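Local coordinates for putative cytoplasmic protein (Salmonella enterica subsp. enterica serovar Typhimurium, PDB 4J32), which probably hydrolyses peptidoglycan as a papain-like amidase effector (Tae4) of the type VI secretion system and is bound by the immunity protein Tai4, at residues P17-A22 / G121-I126; L24-V29 / I147-C152; G45-I48 / Y52-N55; F88-Y91 / D95-D98; P114-F119 / T141-S146. All blocks are in the same frame, centred on the assembly; numbering follows the deposited sequence. Where two conformers were deposited one is given.

Interaction 1. Residues P17-A22 / G121-I126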
# COMPACT_ATOMS: atom_id res chain seq x y z
N PRO A 17 32.19 29.75 -0.33
CA PRO A 17 32.83 28.97 -1.42
C PRO A 17 32.94 29.82 -2.68
O PRO A 17 32.03 30.60 -2.97
CB PRO A 17 31.81 27.84 -1.70
CG PRO A 17 30.86 27.81 -0.55
CD PRO A 17 30.99 29.09 0.22
N SER A 18 34.02 29.66 -3.44
CA SER A 18 34.10 30.35 -4.73
C SER A 18 33.05 29.76 -5.66
O SER A 18 32.74 28.57 -5.58
CB SER A 18 35.48 30.27 -5.37
OG SER A 18 35.71 29.03 -5.99
N PHE A 19 32.48 30.60 -6.51
CA PHE A 19 31.46 30.10 -7.42
C PHE A 19 32.03 28.95 -8.27
O PHE A 19 31.42 27.89 -8.40
CB PHE A 19 30.95 31.19 -8.37
CG PHE A 19 30.06 30.64 -9.46
CD1 PHE A 19 28.73 30.34 -9.20
CD2 PHE A 19 30.62 30.30 -10.71
CE1 PHE A 19 27.93 29.74 -10.19
CE2 PHE A 19 29.83 29.73 -11.69
CZ PHE A 19 28.49 29.45 -11.43
N ASN A 20 33.21 29.19 -8.85
CA ASN A 20 33.81 28.19 -9.75
C ASN A 20 34.02 26.84 -9.07
O ASN A 20 33.70 25.80 -9.64
CB ASN A 20 35.14 28.69 -10.32
CG ASN A 20 34.93 29.68 -11.45
OD1 ASN A 20 34.00 29.52 -12.25
ND2 ASN A 20 35.78 30.71 -11.52
N GLU A 21 34.54 26.86 -7.84
CA GLU A 21 34.75 25.58 -7.13
C GLU A 21 33.42 24.91 -6.76
O GLU A 21 33.32 23.68 -6.76
CB GLU A 21 35.60 25.76 -5.89
CG GLU A 21 37.04 26.11 -6.16
CD GLU A 21 37.78 26.35 -4.88
OE1 GLU A 21 37.78 27.51 -4.43
OE2 GLU A 21 38.35 25.37 -4.33
N ALA A 22 32.42 25.71 -6.41
CA ALA A 22 31.10 25.16 -6.04
C ALA A 22 30.44 24.50 -7.24
O ALA A 22 29.88 23.41 -7.12
CB ALA A 22 30.22 26.27 -5.48
N GLY A 121 22.11 37.55 -14.14
CA GLY A 121 23.28 38.41 -13.95
C GLY A 121 24.01 38.26 -12.62
O GLY A 121 25.05 38.90 -12.41
N LYS A 122 23.46 37.44 -11.73
CA LYS A 122 24.10 37.17 -10.45
C LYS A 122 24.20 35.67 -10.28
O LYS A 122 23.38 34.93 -10.81
CB LYS A 122 23.30 37.78 -9.30
CG LYS A 122 23.37 39.32 -9.33
CD LYS A 122 22.53 39.95 -8.28
CE LYS A 122 22.77 41.46 -8.32
NZ LYS A 122 21.94 42.15 -7.32
N LYS A 123 25.20 35.23 -9.51
CA LYS A 123 25.44 33.79 -9.39
C LYS A 123 25.76 33.36 -7.96
O LYS A 123 26.36 34.12 -7.19
CB LYS A 123 26.55 33.34 -10.35
CG LYS A 123 27.94 33.92 -10.08
CD LYS A 123 28.91 33.57 -11.20
CE LYS A 123 30.34 34.06 -10.86
NZ LYS A 123 30.46 35.55 -10.80
N GLY A 124 25.33 32.15 -7.59
CA GLY A 124 25.62 31.61 -6.27
C GLY A 124 24.64 30.54 -5.83
O GLY A 124 24.20 29.75 -6.65
N ILE A 125 24.33 30.51 -4.54
CA ILE A 125 23.44 29.48 -4.03
C ILE A 125 22.02 30.04 -4.00
O ILE A 125 21.79 31.12 -3.43
CB ILE A 125 23.87 29.06 -2.60
CG1 ILE A 125 25.29 28.48 -2.59
CG2 ILE A 125 22.84 28.07 -2.00
CD1 ILE A 125 25.88 28.32 -1.19
N ILE A 126 21.08 29.32 -4.61
CA ILE A 126 19.69 29.77 -4.67
C ILE A 126 18.76 28.83 -3.88
O ILE A 126 18.88 27.60 -3.94
CB ILE A 126 19.20 29.96 -6.14
CG1 ILE A 126 17.85 30.69 -6.19
CG2 ILE A 126 19.14 28.62 -6.90
CD1 ILE A 126 17.64 31.47 -7.47
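K123 lays the middle of its aliphatic chain over one face of the F19 ring, the two side chains crossing at about a right angle. Its CD lies 3.6 Å from the centroid of the F19 ring and only 12° off the ring normal, a clear CH-pi contact. CE of K123 comes 3.7 Å from CG of F19, and the bend that follows at chi4 (-66°) turns the ammonium end onto a new course once the ring has been crossed. With CG of F19 anti to its backbone N (chi1 170°), the ring leaves the first turn of helix 19-28 toward the sheet. This is where the N-terminal helix of this papain-like chain meets the start of strand 124-131, and backbone bonds from F19 to P174 and from K123 to L173 bring in the C-terminus. G124 completes the contact, its N 4.2 Å from CD1 of F19 at an oblique position; its backbone angles suit glycine. W23 adds a second ring beside F19. At the start of the helix S18 is the N-cap: its OG accepts from E21 N at 3.1 Å and donates to E21 OE1, using the carboxylate's anti lone pair.

Interaction 2. Residues L24-V29 / I147-C152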
# COMPACT_ATOMS: atom_id res chain seq x y z
N LEU A 24 31.90 23.35 -10.05
CA LEU A 24 32.64 22.14 -10.36
C LEU A 24 32.24 20.99 -9.44
O LEU A 24 32.02 19.85 -9.88
CB LEU A 24 34.16 22.43 -10.22
CG LEU A 24 35.20 21.35 -10.44
CD1 LEU A 24 36.56 22.06 -10.63
CD2 LEU A 24 35.28 20.32 -9.30
N ALA A 25 32.19 21.25 -8.15
CA ALA A 25 31.89 20.18 -7.18
C ALA A 25 30.46 19.64 -7.40
O ALA A 25 30.22 18.43 -7.40
CB ALA A 25 32.05 20.69 -5.75
N PHE A 26 29.52 20.55 -7.63
CA PHE A 26 28.12 20.15 -7.87
C PHE A 26 28.01 19.15 -9.03
O PHE A 26 27.28 18.15 -8.93
CB PHE A 26 27.23 21.37 -8.13
CG PHE A 26 25.73 21.04 -8.07
CD1 PHE A 26 25.00 21.28 -6.91
CD2 PHE A 26 25.10 20.42 -9.16
CE1 PHE A 26 23.62 20.96 -6.84
CE2 PHE A 26 23.72 20.09 -9.11
CZ PHE A 26 23.00 20.35 -7.95
N ARG A 27 28.72 19.42 -10.12
CA ARG A 27 28.71 18.53 -11.27
C ARG A 27 29.08 17.09 -10.92
O ARG A 27 28.50 16.15 -11.48
CB ARG A 27 29.64 19.08 -12.37
CG ARG A 27 29.60 18.29 -13.67
CD ARG A 27 30.56 18.86 -14.70
NE ARG A 27 30.17 20.19 -15.14
CZ ARG A 27 30.89 21.29 -14.94
NH1 ARG A 27 32.06 21.23 -14.30
NH2 ARG A 27 30.46 22.44 -15.42
N LYS A 28 30.01 16.90 -9.98
CA LYS A 28 30.47 15.55 -9.61
C LYS A 28 29.32 14.70 -9.06
O LYS A 28 29.38 13.48 -9.11
CB LYS A 28 31.59 15.59 -8.57
CG LYS A 28 32.80 16.50 -8.90
CD LYS A 28 33.33 16.39 -10.33
CE LYS A 28 34.10 15.11 -10.58
NZ LYS A 28 34.76 15.16 -11.94
N VAL A 29 28.32 15.37 -8.51
CA VAL A 29 27.16 14.68 -7.93
C VAL A 29 25.84 14.99 -8.63
O VAL A 29 24.77 14.69 -8.08
CB VAL A 29 27.06 14.92 -6.38
CG1 VAL A 29 28.24 14.25 -5.66
CG2 VAL A 29 26.99 16.43 -6.04
N ILE A 147 21.08 29.59 -15.48
CA ILE A 147 20.49 28.24 -15.32
C ILE A 147 20.89 27.69 -13.95
O ILE A 147 21.89 28.14 -13.37
CB ILE A 147 20.96 27.22 -16.42
CG1 ILE A 147 22.49 27.01 -16.36
CG2 ILE A 147 20.48 27.64 -17.81
CD1 ILE A 147 23.02 25.76 -17.09
N CYS A 148 20.13 26.71 -13.45
CA CYS A 148 20.51 26.01 -12.22
C CYS A 148 21.48 24.89 -12.58
O CYS A 148 21.48 24.41 -13.70
CB CYS A 148 19.30 25.38 -11.53
SG CYS A 148 18.08 26.60 -10.98
N SER A 149 22.26 24.47 -11.59
CA SER A 149 23.26 23.41 -11.78
C SER A 149 22.60 22.04 -11.99
O SER A 149 23.21 21.14 -12.55
CB SER A 149 24.19 23.37 -10.58
OG SER A 149 23.47 23.37 -9.36
N ASP A 150 21.36 21.88 -11.52
CA ASP A 150 20.63 20.62 -11.74
C ASP A 150 19.48 20.77 -12.72
O ASP A 150 18.56 19.94 -12.74
CB ASP A 150 20.14 20.02 -10.40
CG ASP A 150 19.29 20.98 -9.58
OD1 ASP A 150 19.16 22.17 -9.93
OD2 ASP A 150 18.75 20.52 -8.56
N GLN A 151 19.54 21.81 -13.56
CA GLN A 151 18.48 22.08 -14.53
C GLN A 151 18.11 20.82 -15.32
O GLN A 151 16.94 20.61 -15.64
CB GLN A 151 18.86 23.24 -15.46
CG GLN A 151 17.63 23.85 -16.15
CD GLN A 151 17.53 25.36 -16.01
OE1 GLN A 151 17.67 25.93 -14.91
NE2 GLN A 151 17.23 26.01 -17.13
N CYS A 152 19.12 19.99 -15.55
CA CYS A 152 18.93 18.75 -16.30
C CYS A 152 17.97 17.78 -15.60
O CYS A 152 17.34 16.96 -16.28
CB CYS A 152 20.28 18.07 -16.60
SG CYS A 152 20.82 16.84 -15.39
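F26 offers one ring face to S149, whose OG stands 3.1 Å above the ring plane and over its centre. The nearest pair is S149 OG with CE2 of F26, 3.3 Å apart. CB of the serine follows as a CH-pi partner, 3.7 Å from the ring centroid of F26. D150 arrives from another direction: its CB lies near the ring plane, 3.8 Å from CZ of F26, and its carboxylate is turned 81° from the ring.

Both touching residues are held by strand 138-143. S149 OG is hydrogen-bonded to L142 N and weakly to T141 OG1, which holds the oxygen over the aromatic face, while D150 OD2 is hydrogen-bonded to H139 NE2, a pairing consistent with the His-acid pair of papain-like cysteine peptidases. The backbone that presents them is a type I turn, closed by Q151 N to C148 O at 3.2 Å. Within it C148 N donates to OE1 of Q151 at 3.0 Å in a nearly straight bond (177°).

F26 reaches out of helix 19-28 with CG anti to its backbone N (chi1 -167°). Its ring is thereby set among R60 of helix 57-67, T141 and L142 of strand 138-143, and the turn that follows that strand.

Interaction 3. Residues G45-I48 / Y52-N55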
# COMPACT_ATOMS: atom_id res chain seq x y z
N GLY A 45 25.88 6.43 1.18
CA GLY A 45 25.66 5.29 0.30
C GLY A 45 24.75 4.19 0.85
O GLY A 45 23.86 3.69 0.16
N LYS A 46 24.99 3.81 2.11
CA LYS A 46 24.17 2.80 2.77
C LYS A 46 22.69 3.17 2.83
O LYS A 46 21.82 2.34 2.56
CB LYS A 46 24.72 2.53 4.18
CG LYS A 46 26.05 1.78 4.12
CD LYS A 46 26.49 1.29 5.47
CE LYS A 46 27.81 0.53 5.35
NZ LYS A 46 28.45 0.36 6.68
N ASN A 47 22.42 4.44 3.16
CA ASN A 47 21.04 4.91 3.21
C ASN A 47 20.38 5.01 1.86
O ASN A 47 19.18 4.75 1.73
CB ASN A 47 20.92 6.23 3.97
CG ASN A 47 20.94 6.01 5.47
OD1 ASN A 47 19.95 5.58 6.07
ND2 ASN A 47 22.08 6.29 6.09
N ILE A 48 21.16 5.38 0.85
CA ILE A 48 20.67 5.38 -0.53
C ILE A 48 20.40 3.97 -1.07
O ILE A 48 19.35 3.71 -1.67
CB ILE A 48 21.57 6.25 -1.43
CG1 ILE A 48 21.34 7.73 -1.10
CG2 ILE A 48 21.35 5.95 -2.92
CD1 ILE A 48 22.41 8.63 -1.71
N TYR A 52 16.32 4.74 1.75
CA TYR A 52 15.84 5.72 2.74
C TYR A 52 15.93 7.14 2.22
O TYR A 52 15.11 7.98 2.60
CB TYR A 52 16.64 5.66 4.04
CG TYR A 52 16.56 4.32 4.73
CD1 TYR A 52 15.60 4.09 5.70
CD2 TYR A 52 17.46 3.30 4.41
CE1 TYR A 52 15.51 2.85 6.34
CE2 TYR A 52 17.38 2.05 5.04
CZ TYR A 52 16.40 1.85 6.01
OH TYR A 52 16.32 0.63 6.65
N PHE A 53 16.95 7.43 1.41
CA PHE A 53 17.07 8.77 0.82
C PHE A 53 16.79 8.64 -0.66
O PHE A 53 17.37 7.77 -1.31
CB PHE A 53 18.48 9.33 0.97
CG PHE A 53 18.97 9.44 2.40
CD1 PHE A 53 18.08 9.52 3.47
CD2 PHE A 53 20.35 9.53 2.64
CE1 PHE A 53 18.55 9.66 4.79
CE2 PHE A 53 20.83 9.66 3.95
CZ PHE A 53 19.93 9.71 5.02
N GLN A 54 15.90 9.50 -1.16
CA GLN A 54 15.56 9.54 -2.58
C GLN A 54 15.72 10.94 -3.18
O GLN A 54 15.82 11.09 -4.41
CB GLN A 54 14.11 9.04 -2.79
CG GLN A 54 13.89 7.58 -2.40
CD GLN A 54 14.56 6.61 -3.38
OE1 GLN A 54 13.98 6.23 -4.38
NE2 GLN A 54 15.81 6.24 -3.11
N ASN A 55 15.70 11.96 -2.32
CA ASN A 55 15.87 13.36 -2.77
C ASN A 55 17.34 13.77 -2.59
O ASN A 55 17.78 14.01 -1.46
CB ASN A 55 14.95 14.33 -2.02
CG ASN A 55 15.01 15.75 -2.61
OD1 ASN A 55 15.81 16.02 -3.52
ND2 ASN A 55 14.16 16.64 -2.11
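The carbonyl oxygen of N47 is gripped by the chain that doubles back after helix 42-49. Y52 N donates to N47 O at 2.9 Å, nearly in line with the C=O bond, though bent at the hydrogen (134°). F53 N adds a weak bond at 3.5 Å to the same N47 O, and the ring of Y52 brings its edge up in plane, with CD2 3.5 Å from that oxygen. The side chain of N47 stacks on F53: CB of N47 lies over one face, toward the rim, 3.4 Å from CE2 of F53. With CG of N47 anti to the carbonyl carbon (chi1 -79°), its amide runs along that face, turned just 21° from the ring.

The contact closes off the C-terminal end of the helix and leads, through N55 capping C57 N, into helix 57-67. It also forms part of the surface that meets Tai4. N47 OD1 is hydrogen-bonded to H55 of the immunity protein chain; the ring of that histidine meets Y52 edge to face. N47 ND2 is hydrogen-bonded to N43 O, one helical turn back. I48 closes the apolar side with CG1 3.9 Å from CB of F53. One residue on, Q54 bends back so that its NE2 donates to F53 O at 2.8 Å.

Interaction 4. Residues F88-Y91 / D95-D98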
# COMPACT_ATOMS: atom_id res chain seq x y z
N PHE A 88 30.22 15.24 6.55
CA PHE A 88 28.80 15.09 6.90
C PHE A 88 27.86 15.69 5.89
O PHE A 88 28.14 16.75 5.32
CB PHE A 88 28.54 15.65 8.30
CG PHE A 88 29.47 15.09 9.33
CD1 PHE A 88 29.25 13.83 9.89
CD2 PHE A 88 30.61 15.81 9.71
CE1 PHE A 88 30.15 13.29 10.82
CE2 PHE A 88 31.50 15.29 10.65
CZ PHE A 88 31.28 14.02 11.20
N TYR A 89 26.72 15.01 5.70
CA TYR A 89 25.78 15.29 4.62
C TYR A 89 24.38 15.40 5.17
O TYR A 89 23.83 14.42 5.69
CB TYR A 89 25.87 14.18 3.56
CG TYR A 89 27.22 14.17 2.87
CD1 TYR A 89 27.39 14.82 1.65
CD2 TYR A 89 28.33 13.55 3.47
CE1 TYR A 89 28.64 14.86 1.03
CE2 TYR A 89 29.59 13.59 2.85
CZ TYR A 89 29.72 14.24 1.63
OH TYR A 89 30.94 14.29 1.02
N ILE A 90 23.83 16.61 5.08
CA ILE A 90 22.45 16.89 5.46
C ILE A 90 21.50 16.30 4.43
O ILE A 90 21.74 16.41 3.22
CB ILE A 90 22.26 18.43 5.63
CG1 ILE A 90 22.97 18.90 6.92
CG2 ILE A 90 20.74 18.84 5.58
CD1 ILE A 90 23.02 20.47 7.06
N TYR A 91 20.42 15.66 4.88
CA TYR A 91 19.57 14.90 3.97
C TYR A 91 18.13 15.41 3.85
O TYR A 91 17.33 14.85 3.09
CB TYR A 91 19.63 13.39 4.28
CG TYR A 91 19.24 13.00 5.71
CD1 TYR A 91 17.91 12.81 6.05
CD2 TYR A 91 20.21 12.81 6.70
CE1 TYR A 91 17.53 12.42 7.35
CE2 TYR A 91 19.85 12.41 7.99
CZ TYR A 91 18.51 12.20 8.30
OH TYR A 91 18.12 11.83 9.57
N ASP A 95 16.27 21.35 6.34
CA ASP A 95 17.49 21.48 7.15
C ASP A 95 18.59 22.20 6.38
O ASP A 95 19.26 23.06 6.93
CB ASP A 95 18.01 20.12 7.64
CG ASP A 95 17.25 19.60 8.85
OD1 ASP A 95 16.41 20.34 9.42
OD2 ASP A 95 17.50 18.44 9.23
N MET A 96 18.73 21.88 5.11
CA MET A 96 19.77 22.52 4.29
C MET A 96 19.47 24.00 4.16
O MET A 96 20.38 24.85 4.29
CB MET A 96 19.89 21.89 2.90
CG MET A 96 20.88 22.64 1.97
SD MET A 96 22.55 22.91 2.64
CE MET A 96 23.18 21.25 2.85
N ILE A 97 18.20 24.33 3.94
CA ILE A 97 17.78 25.74 3.87
C ILE A 97 18.13 26.47 5.17
O ILE A 97 18.74 27.56 5.14
CB ILE A 97 16.27 25.86 3.54
CG1 ILE A 97 16.05 25.37 2.11
CG2 ILE A 97 15.83 27.34 3.65
CD1 ILE A 97 14.56 25.25 1.69
N ASP A 98 17.78 25.88 6.31
CA ASP A 98 18.02 26.51 7.61
C ASP A 98 19.52 26.63 7.88
O ASP A 98 19.98 27.64 8.44
CB ASP A 98 17.34 25.74 8.73
CG ASP A 98 15.84 25.96 8.75
OD1 ASP A 98 15.35 27.04 8.34
OD2 ASP A 98 15.13 25.03 9.20
O HOH W 1 18.76 16.80 7.36
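I90 meets helix 93-103 chiefly through its CG2 methyl. This branch points at the first turn of the helix and touches two neighbouring residues there: CB of D95 lies 3.7 Å from CG2 of I90, and M96 N lies at the same distance from that methyl. The branch gets there because CG2 is the one anti to the backbone N, while CG1 lies beside the backbone N (chi1 -72°). M96 adds a second apolar touch. Its chain bends at chi2 and chi3, which curls the thioether back so that CE comes 4.1 Å from CB of I90. M96 was modelled in two conformers, so this touch is less certain. Beyond I90, M96 packs on S62 of helix 57-67 and on V140 of strand 138-143.

The polar side runs through water. A water accepts from Y91 N at 3.2 Å and donates to OD2 of D95 at 2.8 Å, bridging Y91 to the first turn of the helix. The same water sits over the centre of the Y91 ring, 4.1 Å above its plane. D95 OD2 has a further, weak bond from A79 N, and I90 N is hydrogen-bonded to S62 OG.

Strand 88-90, paired antiparallel with strand 80-82 in a two-stranded sheet beside helix 57-67, is thus joined to the next helix without a direct hydrogen bond between the two segments. Van der Waals packing carries the apolar half, and one water lets a backbone N-H and a carboxylate, probably charged, share a link between the segments.

Interaction 5. Residues P114-F119 / T141-S146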
# COMPACT_ATOMS: atom_id res chain seq x y z
N PRO A 114 9.01 34.83 -7.11
CA PRO A 114 10.15 34.94 -8.01
C PRO A 114 9.96 34.24 -9.36
O PRO A 114 9.19 33.26 -9.46
CB PRO A 114 11.27 34.28 -7.22
CG PRO A 114 10.57 33.22 -6.43
CD PRO A 114 9.28 33.88 -6.01
N LYS A 115 10.61 34.79 -10.39
CA LYS A 115 10.75 34.15 -11.69
C LYS A 115 12.24 34.06 -11.96
O LYS A 115 13.02 34.83 -11.39
CB LYS A 115 10.12 34.98 -12.82
CG LYS A 115 8.84 35.72 -12.49
CD LYS A 115 8.45 36.66 -13.65
CE LYS A 115 9.44 37.83 -13.81
NZ LYS A 115 9.12 39.03 -12.96
N GLN A 116 12.65 33.14 -12.82
CA GLN A 116 14.06 32.98 -13.13
C GLN A 116 14.71 34.29 -13.59
O GLN A 116 15.84 34.59 -13.24
CB GLN A 116 14.25 31.89 -14.20
CG GLN A 116 14.10 30.48 -13.64
CD GLN A 116 14.83 29.45 -14.47
OE1 GLN A 116 14.92 29.56 -15.70
NE2 GLN A 116 15.38 28.43 -13.81
N SER A 117 13.96 35.08 -14.35
CA SER A 117 14.45 36.35 -14.88
C SER A 117 14.91 37.33 -13.79
O SER A 117 15.79 38.16 -14.03
CB SER A 117 13.43 36.98 -15.83
OG SER A 117 12.29 37.46 -15.14
N ASP A 118 14.35 37.20 -12.58
CA ASP A 118 14.70 38.06 -11.43
C ASP A 118 16.14 37.84 -10.95
O ASP A 118 16.71 38.68 -10.25
CB ASP A 118 13.75 37.81 -10.26
CG ASP A 118 12.32 38.21 -10.56
OD1 ASP A 118 12.09 39.22 -11.26
OD2 ASP A 118 11.41 37.53 -10.06
N PHE A 119 16.73 36.71 -11.34
CA PHE A 119 18.05 36.33 -10.84
C PHE A 119 19.13 36.44 -11.89
O PHE A 119 20.29 36.10 -11.64
CB PHE A 119 18.00 34.92 -10.20
CG PHE A 119 17.13 34.86 -9.00
CD1 PHE A 119 17.64 35.13 -7.73
CD2 PHE A 119 15.76 34.59 -9.14
CE1 PHE A 119 16.80 35.09 -6.61
CE2 PHE A 119 14.92 34.57 -8.02
CZ PHE A 119 15.44 34.83 -6.75
N THR A 141 19.80 24.89 -4.74
CA THR A 141 20.74 24.49 -5.80
C THR A 141 21.72 25.65 -6.12
O THR A 141 21.72 26.65 -5.42
CB THR A 141 19.99 23.99 -7.08
OG1 THR A 141 20.92 23.34 -7.97
CG2 THR A 141 19.27 25.10 -7.78
N LEU A 142 22.55 25.47 -7.14
CA LEU A 142 23.40 26.56 -7.60
C LEU A 142 22.80 27.19 -8.84
O LEU A 142 22.02 26.55 -9.57
CB LEU A 142 24.83 26.07 -7.92
CG LEU A 142 25.55 25.37 -6.76
CD1 LEU A 142 26.92 25.00 -7.25
CD2 LEU A 142 25.67 26.30 -5.56
N TRP A 143 23.15 28.45 -9.06
CA TRP A 143 22.61 29.27 -10.13
C TRP A 143 23.77 30.05 -10.71
O TRP A 143 24.52 30.71 -9.96
CB TRP A 143 21.51 30.19 -9.54
CG TRP A 143 21.05 31.30 -10.44
CD1 TRP A 143 21.44 32.61 -10.39
CD2 TRP A 143 20.12 31.20 -11.52
NE1 TRP A 143 20.79 33.34 -11.37
CE2 TRP A 143 19.97 32.49 -12.07
CE3 TRP A 143 19.37 30.14 -12.06
CZ2 TRP A 143 19.12 32.76 -13.15
CZ3 TRP A 143 18.52 30.41 -13.13
CH2 TRP A 143 18.41 31.71 -13.66
N ASN A 144 23.94 29.99 -12.03
CA ASN A 144 25.10 30.67 -12.64
C ASN A 144 24.77 31.99 -13.33
O ASN A 144 25.57 32.49 -14.14
CB ASN A 144 25.84 29.72 -13.59
CG ASN A 144 25.08 29.50 -14.89
OD1 ASN A 144 23.94 29.95 -15.03
ND2 ASN A 144 25.70 28.79 -15.83
N GLY A 145 23.60 32.56 -13.03
CA GLY A 145 23.11 33.77 -13.71
C GLY A 145 22.15 33.50 -14.86
O GLY A 145 21.47 34.42 -15.33
N SER A 146 22.10 32.25 -15.30
CA SER A 146 21.28 31.83 -16.45
C SER A 146 20.47 30.56 -16.17
O SER A 146 19.33 30.45 -16.62
CB SER A 146 22.18 31.54 -17.66
OG SER A 146 22.95 32.68 -17.99
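W143, at the end of strand 138-143, an outermost strand of the four-stranded antiparallel sheet of this papain-like fold, is packed against the 3-10 segment 116-119. Its CG is anti to the backbone N, which sends the indole to that segment. The tight half of the contact is at F119. The indole NE1 of W143 donates to F119 O at 2.8 Å with a slightly bent N-H (154°), and the nitrogen stands well above the carbonyl plane, 58° out of it. The same residue also touches an indole face: CB of F119 lies 3.1 Å above the ring plane, offset toward the rim, and 3.6 Å from CE2 of W143. The rest of the phenylalanine leads away, to I126 and to L109 and V111 of strand 109-112. The opposite face of the indole is covered by its own chain as it turns back, with G145 N 3.3 Å above the ring plane of W143 and S146 N a little farther off.

Toward solvent the fit is looser. Q116 comes to the far end of the indole, its NE2 3.8 Å from CZ3 of W143, with its amide turned 62° from the ring and no hydrogen bond between the two. Q116 O only grazes the six-membered ring. G145 and S146, together with I120 and G121, line a site where a 2-ethoxyethanol molecule is bound, probably from the crystallisation liquor. The chain there makes an Asx turn, in which N144 OD1 accepts from S146 N at 3.0 Å.

Interactions 1, 2 and 5 work around the antiparallel sheet. The first two share helix 19-28, each using a phenylalanine face, met by a lysine chain in 1 and by a serine in 2. Interaction 5 is only partly buried; it joins interaction 1 through strand pairing (I126 N to T141 O, G124 N to W143 O) and interaction 2 through S149 N to L142 O. Interactions 3 and 4 belong to the helical side and are local, spanning a few residues each; they touch where F53 stacks on Y91. Direct hydrogen bonds cross the segments in 3 and 5, whereas 4 relies on a water. Interaction 3, whose centre lies farthest from the chain's centre, also meets Tai4.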